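Local coordinates for uncharacterized protein (Staphylococcus aureus subsp. aureus, PDB 4H0A) that is of unknown function but belongs to the CAP family of cysteine-rich secretory proteins and also carries a CAP-associated N-terminal region, at residues Y69-F74 against Y80-T85; T43-D48 against F171-M176; Y94-K99 against R217-L222; A178-Y183 against V282-H287; P35-G40 against G151-Q156. All blocks are in the same frame, centred on the assembly; numbering follows the deposited sequence.

Interaction 1 (Y69-F74 against Y80-T85); sequences YKNYVF and YYIVST. With EDO (1,2-ethanediol), chain C.
F74 meets V83 on one face of this antiparallel hairpin. Its ring edge, at CD1, lies 4.0 Å from V83 CG2. The CB of F74 also touches the Y81 ring at CD2. On the other face, V73 CG1 reaches Y80 CE1 at 3.9 Å. That methyl stands anti to the backbone N (chi1 -180°), which turns it toward the Y80 ring. The Y80 hydroxyl goes further, to E211 of helix 201-219. Backbone pairs K70-T85, Y72-V83 and F74-Y81 are hydrogen-bonded in both directions. The straightest bond runs from V83 N to Y72 O, 2.8 Å long with 172° at the hydrogen. Toward the open end of the hairpin the chemistry turns polar. The side chain of T85 crosses that of Y72 at about a right angle and meets the ring edge at CE1. In the non-hydrogen-bonded pair N71-S84, S84 OG donates to N71 OD1 over 2.7 Å. N71 ND2 donates to O2 of a bound 1,2-ethanediol at 2.9 Å, and I82 CG2 lies beside the same amide. The ethanediol probably comes from the crystallisation liquor. With S84 OG on OD1, the amide orientation is set, and a buried polar pair sits beside V73 and I82.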
# COMPACT_ATOMS: atom_id res chain seq x y z
N TYR A 69 5.34 8.85 13.36
CA TYR A 69 4.03 8.97 12.73
C TYR A 69 3.02 8.07 13.45
O TYR A 69 3.39 7.14 14.17
CB TYR A 69 4.09 8.59 11.25
CG TYR A 69 4.90 9.54 10.41
CD1 TYR A 69 4.34 10.70 9.88
CD2 TYR A 69 6.23 9.28 10.12
CE1 TYR A 69 5.08 11.57 9.08
CE2 TYR A 69 6.99 10.14 9.33
CZ TYR A 69 6.40 11.28 8.79
OH TYR A 69 7.12 12.15 8.00
N LYS A 70 1.74 8.35 13.23
CA LYS A 70 0.65 7.55 13.79
C LYS A 70 -0.36 7.29 12.69
O LYS A 70 -0.69 8.22 11.95
CB LYS A 70 -0.02 8.27 14.96
CG LYS A 70 0.39 7.80 16.33
CD LYS A 70 -0.69 8.19 17.34
CE LYS A 70 -0.17 8.30 18.73
NZ LYS A 70 -1.00 9.21 19.55
N ASN A 71 -0.83 6.04 12.55
CA ASN A 71 -1.82 5.71 11.53
C ASN A 71 -3.18 5.50 12.15
O ASN A 71 -3.27 4.93 13.23
CB ASN A 71 -1.41 4.46 10.74
CG ASN A 71 -0.62 4.76 9.48
OD1 ASN A 71 -0.41 5.90 9.12
ND2 ASN A 71 -0.16 3.74 8.79
N TYR A 72 -4.23 6.01 11.49
CA TYR A 72 -5.63 5.87 11.89
C TYR A 72 -6.31 5.15 10.77
O TYR A 72 -6.21 5.61 9.63
CB TYR A 72 -6.29 7.24 12.11
CG TYR A 72 -5.79 8.00 13.31
CD1 TYR A 72 -4.52 8.57 13.32
CD2 TYR A 72 -6.60 8.20 14.42
CE1 TYR A 72 -4.04 9.25 14.44
CE2 TYR A 72 -6.15 8.90 15.54
CZ TYR A 72 -4.86 9.41 15.54
OH TYR A 72 -4.40 10.11 16.62
N VAL A 73 -7.01 4.05 11.05
CA VAL A 73 -7.71 3.35 9.98
C VAL A 73 -9.19 3.56 10.18
O VAL A 73 -9.70 3.32 11.27
CB VAL A 73 -7.32 1.86 9.92
CG1 VAL A 73 -8.06 1.14 8.78
CG2 VAL A 73 -5.81 1.71 9.77
N PHE A 74 -9.88 4.02 9.12
CA PHE A 74 -11.33 4.21 9.13
C PHE A 74 -11.90 3.37 8.02
O PHE A 74 -11.47 3.51 6.88
CB PHE A 74 -11.70 5.68 8.91
CG PHE A 74 -11.20 6.64 9.94
CD1 PHE A 74 -9.96 7.26 9.79
CD2 PHE A 74 -11.99 7.00 11.03
CE1 PHE A 74 -9.52 8.20 10.72
CE2 PHE A 74 -11.55 7.94 11.95
CZ PHE A 74 -10.32 8.54 11.79
N TYR A 80 -12.46 2.79 2.59
CA TYR A 80 -11.31 2.34 3.34
C TYR A 80 -10.27 3.43 3.34
O TYR A 80 -9.85 3.85 2.26
CB TYR A 80 -10.76 1.04 2.73
CG TYR A 80 -9.59 0.48 3.50
CD1 TYR A 80 -9.79 -0.29 4.65
CD2 TYR A 80 -8.28 0.80 3.15
CE1 TYR A 80 -8.72 -0.74 5.41
CE2 TYR A 80 -7.20 0.33 3.90
CZ TYR A 80 -7.42 -0.44 5.03
OH TYR A 80 -6.35 -0.92 5.74
N TYR A 81 -9.85 3.91 4.52
CA TYR A 81 -8.86 4.97 4.64
C TYR A 81 -7.75 4.61 5.62
O TYR A 81 -8.05 4.18 6.73
CB TYR A 81 -9.51 6.26 5.16
CG TYR A 81 -10.76 6.70 4.43
CD1 TYR A 81 -10.67 7.39 3.22
CD2 TYR A 81 -12.02 6.49 4.97
CE1 TYR A 81 -11.81 7.85 2.57
CE2 TYR A 81 -13.16 6.95 4.33
CZ TYR A 81 -13.06 7.63 3.13
OH TYR A 81 -14.18 8.12 2.49
N ILE A 82 -6.48 4.82 5.22
CA ILE A 82 -5.33 4.75 6.12
C ILE A 82 -4.85 6.18 6.19
O ILE A 82 -4.34 6.71 5.20
CB ILE A 82 -4.19 3.77 5.73
CG1 ILE A 82 -4.71 2.33 5.57
CG2 ILE A 82 -3.06 3.84 6.81
CD1 ILE A 82 -3.70 1.37 4.89
N VAL A 83 -5.06 6.82 7.35
CA VAL A 83 -4.73 8.23 7.56
C VAL A 83 -3.49 8.32 8.43
O VAL A 83 -3.54 7.87 9.57
CB VAL A 83 -5.94 8.95 8.22
CG1 VAL A 83 -5.64 10.42 8.46
CG2 VAL A 83 -7.21 8.77 7.38
N SER A 84 -2.39 8.91 7.93
CA SER A 84 -1.16 9.08 8.71
C SER A 84 -1.10 10.48 9.27
O SER A 84 -1.42 11.43 8.55
CB SER A 84 0.08 8.82 7.87
OG SER A 84 -0.06 7.62 7.13
N THR A 85 -0.62 10.62 10.50
CA THR A 85 -0.51 11.91 11.16
C THR A 85 0.87 12.08 11.79
O THR A 85 1.56 11.11 12.08
CB THR A 85 -1.59 12.06 12.26
OG1 THR A 85 -1.26 11.21 13.34
CG2 THR A 85 -3.01 11.73 11.76
C1 EDO C . -0.15 4.07 4.37
O1 EDO C . -0.60 5.13 3.54
C2 EDO C . 0.76 4.76 5.42
O2 EDO C . 1.33 3.81 6.28

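Interaction 2 (T43-D48 against F171-M176); sequences TWVGKD and FLTKEM
V45 carries the contact with two methyls, one for each of two partners. V45 CG2 lies 4.0 Å from F171 CB, and the two side chains cross at about a right angle. The F171 ring itself leads away from V45. V45 CG1, anti to the backbone N (chi1 176°), meets T173 CG2 at 3.4 Å, tighter than a usual carbon contact. CG2 of V45 also rests near the backbone O of F171. No hydrogen bond joins the two segments, and the polar bonds are internal. K47 N donates to W44 O at 3.0 Å and closes a type II beta turn that presents V45. T173 is the N-cap of helix 174-180, and its OG1 accepts a weak bond from M176 N. K174 NZ and E175 OE1 form a long salt bridge of 3.5 Å. The turn packs where strand 166-172 ends and helix 174-180 begins. Strand 89-96 bonds to both segments through I90, V91 and V93, while I153 of strand 153-159 also touches V45.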
# COMPACT_ATOMS: atom_id res chain seq x y z
N THR A 43 -8.42 17.30 0.62
CA THR A 43 -8.59 18.47 1.51
C THR A 43 -8.28 18.11 2.98
O THR A 43 -8.18 19.02 3.80
CB THR A 43 -10.01 19.05 1.42
OG1 THR A 43 -10.97 18.11 1.93
CG2 THR A 43 -10.38 19.50 -0.00
N TRP A 44 -8.17 16.80 3.33
CA TRP A 44 -7.88 16.40 4.71
C TRP A 44 -6.41 16.63 5.06
O TRP A 44 -6.11 16.85 6.22
CB TRP A 44 -8.22 14.92 4.97
CG TRP A 44 -9.62 14.50 4.63
CD1 TRP A 44 -10.67 15.30 4.26
CD2 TRP A 44 -10.14 13.16 4.68
NE1 TRP A 44 -11.79 14.53 4.04
CE2 TRP A 44 -11.50 13.22 4.33
CE3 TRP A 44 -9.58 11.92 5.00
CZ2 TRP A 44 -12.30 12.08 4.23
CZ3 TRP A 44 -10.38 10.79 4.95
CH2 TRP A 44 -11.71 10.88 4.55
N VAL A 45 -5.50 16.59 4.06
CA VAL A 45 -4.07 16.76 4.33
C VAL A 45 -3.84 18.17 4.88
O VAL A 45 -4.31 19.14 4.29
CB VAL A 45 -3.21 16.45 3.07
CG1 VAL A 45 -1.73 16.73 3.34
CG2 VAL A 45 -3.41 15.00 2.62
N GLY A 46 -3.17 18.24 6.03
CA GLY A 46 -2.90 19.50 6.72
C GLY A 46 -3.87 19.81 7.83
O GLY A 46 -3.60 20.69 8.64
N LYS A 47 -5.02 19.10 7.91
CA LYS A 47 -6.00 19.32 8.97
C LYS A 47 -5.68 18.47 10.19
O LYS A 47 -4.94 17.49 10.08
CB LYS A 47 -7.42 18.99 8.50
CG LYS A 47 -7.92 19.92 7.40
CD LYS A 47 -9.39 19.66 7.11
CE LYS A 47 -9.99 20.69 6.19
NZ LYS A 47 -11.34 20.29 5.73
N ASP A 48 -6.26 18.83 11.34
CA ASP A 48 -6.07 18.07 12.57
C ASP A 48 -6.88 16.79 12.47
O ASP A 48 -7.95 16.79 11.87
CB ASP A 48 -6.49 18.90 13.79
CG ASP A 48 -6.10 18.26 15.10
OD1 ASP A 48 -6.81 17.33 15.56
OD2 ASP A 48 -5.07 18.66 15.67
N PHE A 171 -3.15 10.74 -1.08
CA PHE A 171 -2.78 12.16 -1.05
C PHE A 171 -1.79 12.30 0.08
O PHE A 171 -2.06 11.77 1.16
CB PHE A 171 -4.00 13.06 -0.86
CG PHE A 171 -4.86 13.18 -2.10
CD1 PHE A 171 -5.93 12.32 -2.30
CD2 PHE A 171 -4.65 14.20 -3.02
CE1 PHE A 171 -6.75 12.46 -3.42
CE2 PHE A 171 -5.47 14.34 -4.13
CZ PHE A 171 -6.52 13.47 -4.33
N LEU A 172 -0.65 12.98 -0.13
CA LEU A 172 0.34 13.11 0.93
C LEU A 172 1.25 14.32 0.75
O LEU A 172 1.34 14.87 -0.34
CB LEU A 172 1.19 11.82 1.06
CG LEU A 172 2.28 11.52 -0.01
CD1 LEU A 172 2.95 10.19 0.29
CD2 LEU A 172 1.71 11.49 -1.43
N THR A 173 1.90 14.72 1.84
CA THR A 173 2.82 15.86 1.82
C THR A 173 4.18 15.42 1.30
O THR A 173 4.50 14.23 1.29
CB THR A 173 2.98 16.47 3.21
OG1 THR A 173 3.61 15.52 4.06
CG2 THR A 173 1.65 16.91 3.80
N LYS A 174 5.00 16.39 0.90
CA LYS A 174 6.36 16.12 0.46
C LYS A 174 7.22 15.44 1.57
O LYS A 174 8.05 14.59 1.24
CB LYS A 174 7.04 17.41 -0.02
CG LYS A 174 7.17 18.53 1.00
CD LYS A 174 7.64 19.82 0.29
CE LYS A 174 7.67 21.01 1.21
NZ LYS A 174 8.79 20.94 2.19
N GLU A 175 6.98 15.73 2.86
CA GLU A 175 7.80 15.09 3.91
C GLU A 175 7.39 13.63 4.05
O GLU A 175 8.28 12.81 4.22
CB GLU A 175 7.85 15.81 5.28
CG GLU A 175 6.78 16.83 5.59
CD GLU A 175 6.79 18.13 4.80
OE1 GLU A 175 7.85 18.79 4.74
OE2 GLU A 175 5.74 18.45 4.20
N MSE A 176 6.09 13.27 3.87
CA MSE A 176 5.72 11.85 3.91
C MSE A 176 6.33 11.14 2.70
O MSE A 176 6.83 10.03 2.82
CB MSE A 176 4.18 11.65 3.91
CG MSE A 176 3.76 10.19 3.99
SE MSE A 176 3.92 9.55 5.81
CE MSE A 176 5.46 8.57 5.74

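Interaction 3 (Y94-K99 against R217-L222); sequences YATGEK and RKLKGL
L219 reaches across to T96 with one branch of its fork and to G97 with the other. CD1 of L219 lies 3.7 Å from OG1 of T96, and the two side chains meet at a slant. CD2 of L219 comes no nearer than 4.4 Å to the carbonyl carbon of G97. The CG of L219 stands anti to its own carbonyl carbon (chi1 -69°), and from there both methyls extend to the end of the strand. The T96 side chain points toward the helix. Its OG1 is anti to the backbone N (chi1 -169°) and meets the leucine as a van der Waals neighbour. The polar partner of that hydroxyl is the backbone O of L167 in strand 166-172. No hydrogen bond spans the two segments. L219 sits at the C-terminal end of helix 201-219, which closes in a Schellman motif. L222 N bonds to R217 O at 3.0 Å, G221 N bonds to K218 O at 3.1 Å, and G221 has the positive phi (71°) of the C-prime residue. T96 and G97 mark the exit from strand 89-96, so the contact joins a strand end of the seven-stranded sheet to a helix end. R217 turns away from the sheet, and its NH1 bonds to the backbone O atoms of L299 and N301. T96 also touches E215 and M216, one turn back on the same helix.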
# COMPACT_ATOMS: atom_id res chain seq x y z
N TYR A 94 -4.41 7.32 2.42
CA TYR A 94 -4.57 6.28 1.40
C TYR A 94 -6.07 6.01 1.34
O TYR A 94 -6.65 5.78 2.40
CB TYR A 94 -3.76 5.02 1.76
CG TYR A 94 -4.12 3.83 0.89
CD1 TYR A 94 -3.58 3.69 -0.38
CD2 TYR A 94 -5.07 2.91 1.31
CE1 TYR A 94 -3.94 2.62 -1.20
CE2 TYR A 94 -5.46 1.85 0.49
CZ TYR A 94 -4.89 1.72 -0.77
OH TYR A 94 -5.28 0.67 -1.56
N ALA A 95 -6.71 6.08 0.17
CA ALA A 95 -8.17 5.87 0.10
C ALA A 95 -8.55 4.93 -1.01
O ALA A 95 -8.01 5.04 -2.11
CB ALA A 95 -8.87 7.20 -0.11
N THR A 96 -9.51 4.05 -0.76
CA THR A 96 -10.05 3.18 -1.81
C THR A 96 -11.46 2.76 -1.42
O THR A 96 -11.89 3.01 -0.29
CB THR A 96 -9.12 1.98 -2.08
OG1 THR A 96 -9.56 1.32 -3.28
CG2 THR A 96 -9.06 0.99 -0.91
N GLY A 97 -12.17 2.15 -2.35
CA GLY A 97 -13.52 1.64 -2.10
C GLY A 97 -14.55 2.12 -3.10
O GLY A 97 -14.24 2.94 -3.98
N GLU A 98 -15.78 1.64 -2.93
CA GLU A 98 -16.89 1.97 -3.82
C GLU A 98 -17.37 3.42 -3.68
O GLU A 98 -17.91 3.95 -4.65
CB GLU A 98 -18.09 1.03 -3.56
N LYS A 99 -17.24 4.03 -2.48
CA LYS A 99 -17.74 5.39 -2.25
C LYS A 99 -16.74 6.22 -1.46
O LYS A 99 -16.91 6.45 -0.26
CB LYS A 99 -19.11 5.32 -1.51
CG LYS A 99 -19.87 6.65 -1.35
CD LYS A 99 -20.43 7.18 -2.65
CE LYS A 99 -21.28 8.41 -2.44
NZ LYS A 99 -21.67 9.04 -3.73
N ARG A 217 -9.39 -7.05 -3.93
CA ARG A 217 -10.30 -8.13 -4.36
C ARG A 217 -11.74 -7.61 -4.50
O ARG A 217 -12.41 -7.96 -5.48
CB ARG A 217 -10.24 -9.30 -3.35
CG ARG A 217 -8.94 -10.10 -3.43
CD ARG A 217 -8.95 -11.23 -2.43
NE ARG A 217 -9.96 -12.24 -2.75
CZ ARG A 217 -9.80 -13.24 -3.63
NH1 ARG A 217 -8.66 -13.37 -4.31
NH2 ARG A 217 -10.79 -14.10 -3.85
N LYS A 218 -12.22 -6.78 -3.54
CA LYS A 218 -13.59 -6.23 -3.61
C LYS A 218 -13.79 -5.36 -4.85
O LYS A 218 -14.86 -5.42 -5.44
CB LYS A 218 -13.96 -5.44 -2.34
CG LYS A 218 -14.36 -6.34 -1.16
CD LYS A 218 -14.84 -5.55 0.06
CE LYS A 218 -13.74 -4.75 0.73
NZ LYS A 218 -14.20 -4.20 2.04
N LEU A 219 -12.77 -4.58 -5.29
CA LEU A 219 -12.92 -3.77 -6.51
C LEU A 219 -13.16 -4.62 -7.76
O LEU A 219 -13.82 -4.14 -8.68
CB LEU A 219 -11.69 -2.88 -6.77
CG LEU A 219 -11.45 -1.74 -5.80
CD1 LEU A 219 -10.13 -1.07 -6.10
CD2 LEU A 219 -12.58 -0.72 -5.86
N LYS A 220 -12.64 -5.86 -7.79
CA LYS A 220 -12.83 -6.78 -8.92
C LYS A 220 -14.03 -7.73 -8.72
O LYS A 220 -14.20 -8.67 -9.49
CB LYS A 220 -11.56 -7.60 -9.17
CG LYS A 220 -10.27 -6.77 -9.27
CD LYS A 220 -10.34 -5.61 -10.26
CE LYS A 220 -9.00 -4.92 -10.42
NZ LYS A 220 -8.11 -5.59 -11.40
N GLY A 221 -14.89 -7.47 -7.72
CA GLY A 221 -16.06 -8.29 -7.47
C GLY A 221 -15.78 -9.67 -6.90
O GLY A 221 -16.64 -10.55 -6.97
N LEU A 222 -14.58 -9.88 -6.31
CA LEU A 222 -14.18 -11.15 -5.71
C LEU A 222 -14.52 -11.19 -4.24
O LEU A 222 -14.58 -10.13 -3.60
CB LEU A 222 -12.68 -11.39 -5.87
CG LEU A 222 -12.14 -11.42 -7.29
CD1 LEU A 222 -10.63 -11.35 -7.28
CD2 LEU A 222 -12.61 -12.65 -8.02

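Interaction 4 (A178-Y183 against V282-H287); sequences ADIEPY and VPTLIH
T284 faces both I180 and P182 from the first turn of helix 282-290. Its OG1 lies 4.0 Å from P182 CB and 4.1 Å from I180 CG2, and these are the closest approaches of the two segments. The I180 and T284 side chains lie alongside each other, pointing opposite ways. I180 holds CG2 anti to its backbone N, and this turns that methyl toward the threonine. The T284 hydroxyl is anti to its own carbonyl carbon (chi1 -53°). There it bonds to OD1 of D281, just before the segment, and across the contact OG1 meets only carbon. No hydrogen bond crosses between the segments, and even this closer part is a light touch among buried side chains. The looser side lies at E181, where the chain breaks from helix 174-180. It has positive phi (54°) and its side chain points away from T284, with OE1 bonded to OG of S191. P182 then brings the chain back, and its CB lies over one face of the Y183 ring. Helix 174-180 ends against the start of helix 282-290. R170 of strand 166-172 touches I180, P283 and T284, while Q145 of strand 145-150 touches P182, T284 and H287.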
# COMPACT_ATOMS: atom_id res chain seq x y z
N ALA A 178 9.08 11.88 1.06
CA ALA A 178 10.53 11.67 1.29
C ALA A 178 10.78 10.52 2.27
O ALA A 178 11.73 9.76 2.11
CB ALA A 178 11.17 12.94 1.83
N ASP A 179 9.92 10.39 3.29
CA ASP A 179 10.04 9.33 4.28
C ASP A 179 9.72 7.95 3.65
O ASP A 179 10.50 7.02 3.82
CB ASP A 179 9.13 9.64 5.46
CG ASP A 179 9.41 8.79 6.68
OD1 ASP A 179 8.82 7.70 6.78
OD2 ASP A 179 10.20 9.23 7.54
N ILE A 180 8.61 7.83 2.90
CA ILE A 180 8.24 6.57 2.25
C ILE A 180 9.25 6.24 1.15
O ILE A 180 9.64 5.08 1.04
CB ILE A 180 6.80 6.59 1.66
CG1 ILE A 180 5.77 6.67 2.77
CG2 ILE A 180 6.54 5.34 0.76
CD1 ILE A 180 4.33 6.84 2.32
N GLU A 181 9.65 7.25 0.34
CA GLU A 181 10.56 7.09 -0.80
C GLU A 181 10.03 5.99 -1.75
O GLU A 181 10.67 4.96 -1.91
CB GLU A 181 11.98 6.78 -0.27
CG GLU A 181 13.09 6.89 -1.29
CD GLU A 181 14.44 6.44 -0.75
OE1 GLU A 181 14.78 6.83 0.38
OE2 GLU A 181 15.16 5.71 -1.48
N PRO A 182 8.81 6.15 -2.32
CA PRO A 182 8.25 5.07 -3.16
C PRO A 182 8.84 4.95 -4.56
O PRO A 182 8.49 4.00 -5.27
CB PRO A 182 6.75 5.39 -3.21
CG PRO A 182 6.59 6.77 -2.70
CD PRO A 182 7.90 7.31 -2.24
N TYR A 183 9.72 5.88 -4.98
CA TYR A 183 10.37 5.84 -6.28
C TYR A 183 11.88 5.88 -6.10
O TYR A 183 12.37 6.25 -5.03
CB TYR A 183 9.91 7.01 -7.15
CG TYR A 183 8.41 7.23 -7.14
CD1 TYR A 183 7.57 6.50 -7.96
CD2 TYR A 183 7.84 8.17 -6.29
CE1 TYR A 183 6.20 6.69 -7.95
CE2 TYR A 183 6.46 8.37 -6.26
CZ TYR A 183 5.64 7.63 -7.10
OH TYR A 183 4.29 7.87 -7.09
N VAL A 282 2.39 -0.63 2.94
CA VAL A 282 1.54 -1.60 2.26
C VAL A 282 1.09 -1.08 0.87
O VAL A 282 1.19 -1.85 -0.07
CB VAL A 282 0.37 -2.02 3.18
CG1 VAL A 282 -0.68 -2.82 2.42
CG2 VAL A 282 0.91 -2.82 4.37
N PRO A 283 0.62 0.18 0.68
CA PRO A 283 0.24 0.60 -0.69
C PRO A 283 1.34 0.40 -1.72
O PRO A 283 1.04 -0.04 -2.83
CB PRO A 283 -0.09 2.08 -0.50
CG PRO A 283 -0.64 2.13 0.91
CD PRO A 283 0.31 1.23 1.66
N THR A 284 2.63 0.65 -1.37
CA THR A 284 3.72 0.45 -2.33
C THR A 284 3.92 -1.03 -2.62
O THR A 284 4.09 -1.41 -3.77
CB THR A 284 5.04 1.07 -1.83
OG1 THR A 284 4.79 2.42 -1.48
CG2 THR A 284 6.15 1.01 -2.87
N LEU A 285 3.91 -1.86 -1.58
CA LEU A 285 4.04 -3.31 -1.74
C LEU A 285 2.93 -3.88 -2.64
O LEU A 285 3.22 -4.69 -3.51
CB LEU A 285 3.96 -4.00 -0.36
CG LEU A 285 3.93 -5.52 -0.41
CD1 LEU A 285 5.29 -6.10 -0.76
CD2 LEU A 285 3.40 -6.05 0.82
N ILE A 286 1.66 -3.52 -2.37
CA ILE A 286 0.51 -4.01 -3.14
C ILE A 286 0.63 -3.56 -4.60
O ILE A 286 0.36 -4.36 -5.49
CB ILE A 286 -0.82 -3.57 -2.50
CG1 ILE A 286 -1.04 -4.35 -1.18
CG2 ILE A 286 -2.03 -3.74 -3.48
CD1 ILE A 286 -1.60 -5.79 -1.34
N HIS A 287 1.07 -2.31 -4.84
CA HIS A 287 1.28 -1.83 -6.20
C HIS A 287 2.28 -2.73 -6.95
O HIS A 287 2.06 -3.03 -8.13
CB HIS A 287 1.78 -0.37 -6.20
CG HIS A 287 2.31 0.07 -7.54
ND1 HIS A 287 3.67 0.06 -7.81
CD2 HIS A 287 1.64 0.42 -8.66
CE1 HIS A 287 3.78 0.45 -9.07
NE2 HIS A 287 2.59 0.67 -9.62

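Interaction 5 (P35-G40 against G151-Q156); sequences PKPKEG and GDIYAQ
P37 touches I153 through the edge of its ring, with CD 4.3 Å from CD1 of the isoleucine. This is the one apolar side-chain contact between the two segments. I153 carries CG1 between the backbone N and the carbonyl carbon (chi1 62°), and the extended end of its chain reaches the proline. Beside it the two backbones run close. G151 N lies 3.7 Å from the carbonyl carbon of P35 and equally far from K36 N. The CA atoms of K36 and G151 are 4.1 Å apart. G151 has no side chain, and its backbone, at positive phi (64°), comes close to K36. No hydrogen bond passes between the segments, but the backbone of G151 bonds to N34, just before P35. G151 lies in the turn between strands 145-150 and 153-159, the last two strands at one edge of the antiparallel sheet. The segment 35-40 is an irregular loop laid along that turn. The K36 side chain starts beside G151 and leads away from it. Further out, F171 of strand 166-172 packs on P37 and on A155. Toward the far end of the loop, E39 OE1 bonds to N101.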
# COMPACT_ATOMS: atom_id res chain seq x y z
N PRO A 35 -4.46 22.85 -9.58
CA PRO A 35 -4.82 23.49 -8.30
C PRO A 35 -5.03 22.46 -7.20
O PRO A 35 -5.15 21.26 -7.48
CB PRO A 35 -6.12 24.22 -8.64
CG PRO A 35 -6.73 23.41 -9.73
CD PRO A 35 -5.58 22.87 -10.54
N LYS A 36 -5.10 22.92 -5.95
CA LYS A 36 -5.34 22.04 -4.82
C LYS A 36 -6.74 21.42 -4.95
O LYS A 36 -7.60 21.99 -5.63
CB LYS A 36 -5.19 22.79 -3.47
CG LYS A 36 -6.29 23.82 -3.16
CD LYS A 36 -5.94 24.63 -1.92
CE LYS A 36 -7.04 25.59 -1.53
NZ LYS A 36 -6.80 26.20 -0.20
N PRO A 37 -7.01 20.25 -4.35
CA PRO A 37 -8.37 19.68 -4.47
C PRO A 37 -9.37 20.55 -3.71
O PRO A 37 -9.00 21.15 -2.70
CB PRO A 37 -8.23 18.27 -3.88
CG PRO A 37 -6.78 18.10 -3.53
CD PRO A 37 -6.15 19.43 -3.47
N LYS A 38 -10.58 20.70 -4.24
CA LYS A 38 -11.63 21.53 -3.63
C LYS A 38 -12.48 20.72 -2.65
O LYS A 38 -13.15 21.31 -1.79
CB LYS A 38 -12.54 22.12 -4.73
CG LYS A 38 -11.79 22.96 -5.75
CD LYS A 38 -12.73 23.65 -6.75
CE LYS A 38 -13.27 24.96 -6.24
NZ LYS A 38 -14.10 25.65 -7.27
N GLU A 39 -12.48 19.38 -2.78
CA GLU A 39 -13.28 18.48 -1.96
C GLU A 39 -12.60 17.12 -1.85
O GLU A 39 -11.65 16.84 -2.58
CB GLU A 39 -14.68 18.31 -2.61
CG GLU A 39 -14.62 17.73 -4.02
CD GLU A 39 -15.96 17.63 -4.73
OE1 GLU A 39 -16.68 16.63 -4.50
OE2 GLU A 39 -16.25 18.51 -5.57
N GLY A 40 -13.13 16.27 -0.98
CA GLY A 40 -12.63 14.92 -0.82
C GLY A 40 -11.42 14.79 0.08
O GLY A 40 -11.03 15.75 0.75
N GLY A 151 -1.60 21.61 -6.04
CA GLY A 151 -1.31 22.72 -5.15
C GLY A 151 0.04 22.48 -4.49
O GLY A 151 1.01 22.21 -5.20
N ASP A 152 0.07 22.48 -3.14
CA ASP A 152 1.30 22.24 -2.36
C ASP A 152 1.41 20.77 -1.89
O ASP A 152 2.36 20.44 -1.19
CB ASP A 152 1.35 23.16 -1.12
N ILE A 153 0.46 19.88 -2.27
CA ILE A 153 0.51 18.47 -1.86
C ILE A 153 0.64 17.58 -3.08
O ILE A 153 0.61 18.07 -4.22
CB ILE A 153 -0.70 18.08 -0.96
CG1 ILE A 153 -2.06 18.22 -1.69
CG2 ILE A 153 -0.67 18.90 0.32
CD1 ILE A 153 -3.18 17.43 -1.01
N TYR A 154 0.82 16.27 -2.84
CA TYR A 154 0.98 15.29 -3.90
C TYR A 154 -0.06 14.21 -3.82
O TYR A 154 -0.70 14.02 -2.78
CB TYR A 154 2.38 14.65 -3.82
CG TYR A 154 3.48 15.64 -4.12
CD1 TYR A 154 3.96 16.50 -3.14
CD2 TYR A 154 4.01 15.75 -5.40
CE1 TYR A 154 4.96 17.43 -3.42
CE2 TYR A 154 5.01 16.67 -5.69
CZ TYR A 154 5.48 17.52 -4.70
OH TYR A 154 6.46 18.45 -4.95
N ALA A 155 -0.23 13.50 -4.92
CA ALA A 155 -1.11 12.35 -5.00
C ALA A 155 -0.42 11.26 -5.76
O ALA A 155 0.20 11.52 -6.79
CB ALA A 155 -2.42 12.70 -5.69
N GLN A 156 -0.47 10.04 -5.22
CA GLN A 156 -0.01 8.84 -5.89
C GLN A 156 -1.27 8.15 -6.39
O GLN A 156 -2.13 7.83 -5.56
CB GLN A 156 0.78 7.94 -4.95
CG GLN A 156 2.04 8.58 -4.41
CD GLN A 156 2.78 7.54 -3.63
OE1 GLN A 156 2.51 7.32 -2.45
NE2 GLN A 156 3.56 6.73 -4.32

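Interactions 1, 3 and 4 are buried, interaction 2 is partly buried and interaction 5 lies at the surface. Interaction 1 alone has hydrogen bonds between its segments. The other four rest on a few van der Waals touches. Interactions 1, 2, 3 and 5 all reach the seven-stranded antiparallel sheet. In it, strand 79-86 bonds to strand 89-96, linking interactions 1 and 3, and L172 N to Y154 O links interactions 2 and 5. Helix 174-180 serves interaction 2 at its start and interaction 4 at its end. Interactions 3 and 4 join the CAP-associated N-terminal region to the cysteine-rich secretory protein family region, and Y94 packs on P283 between them.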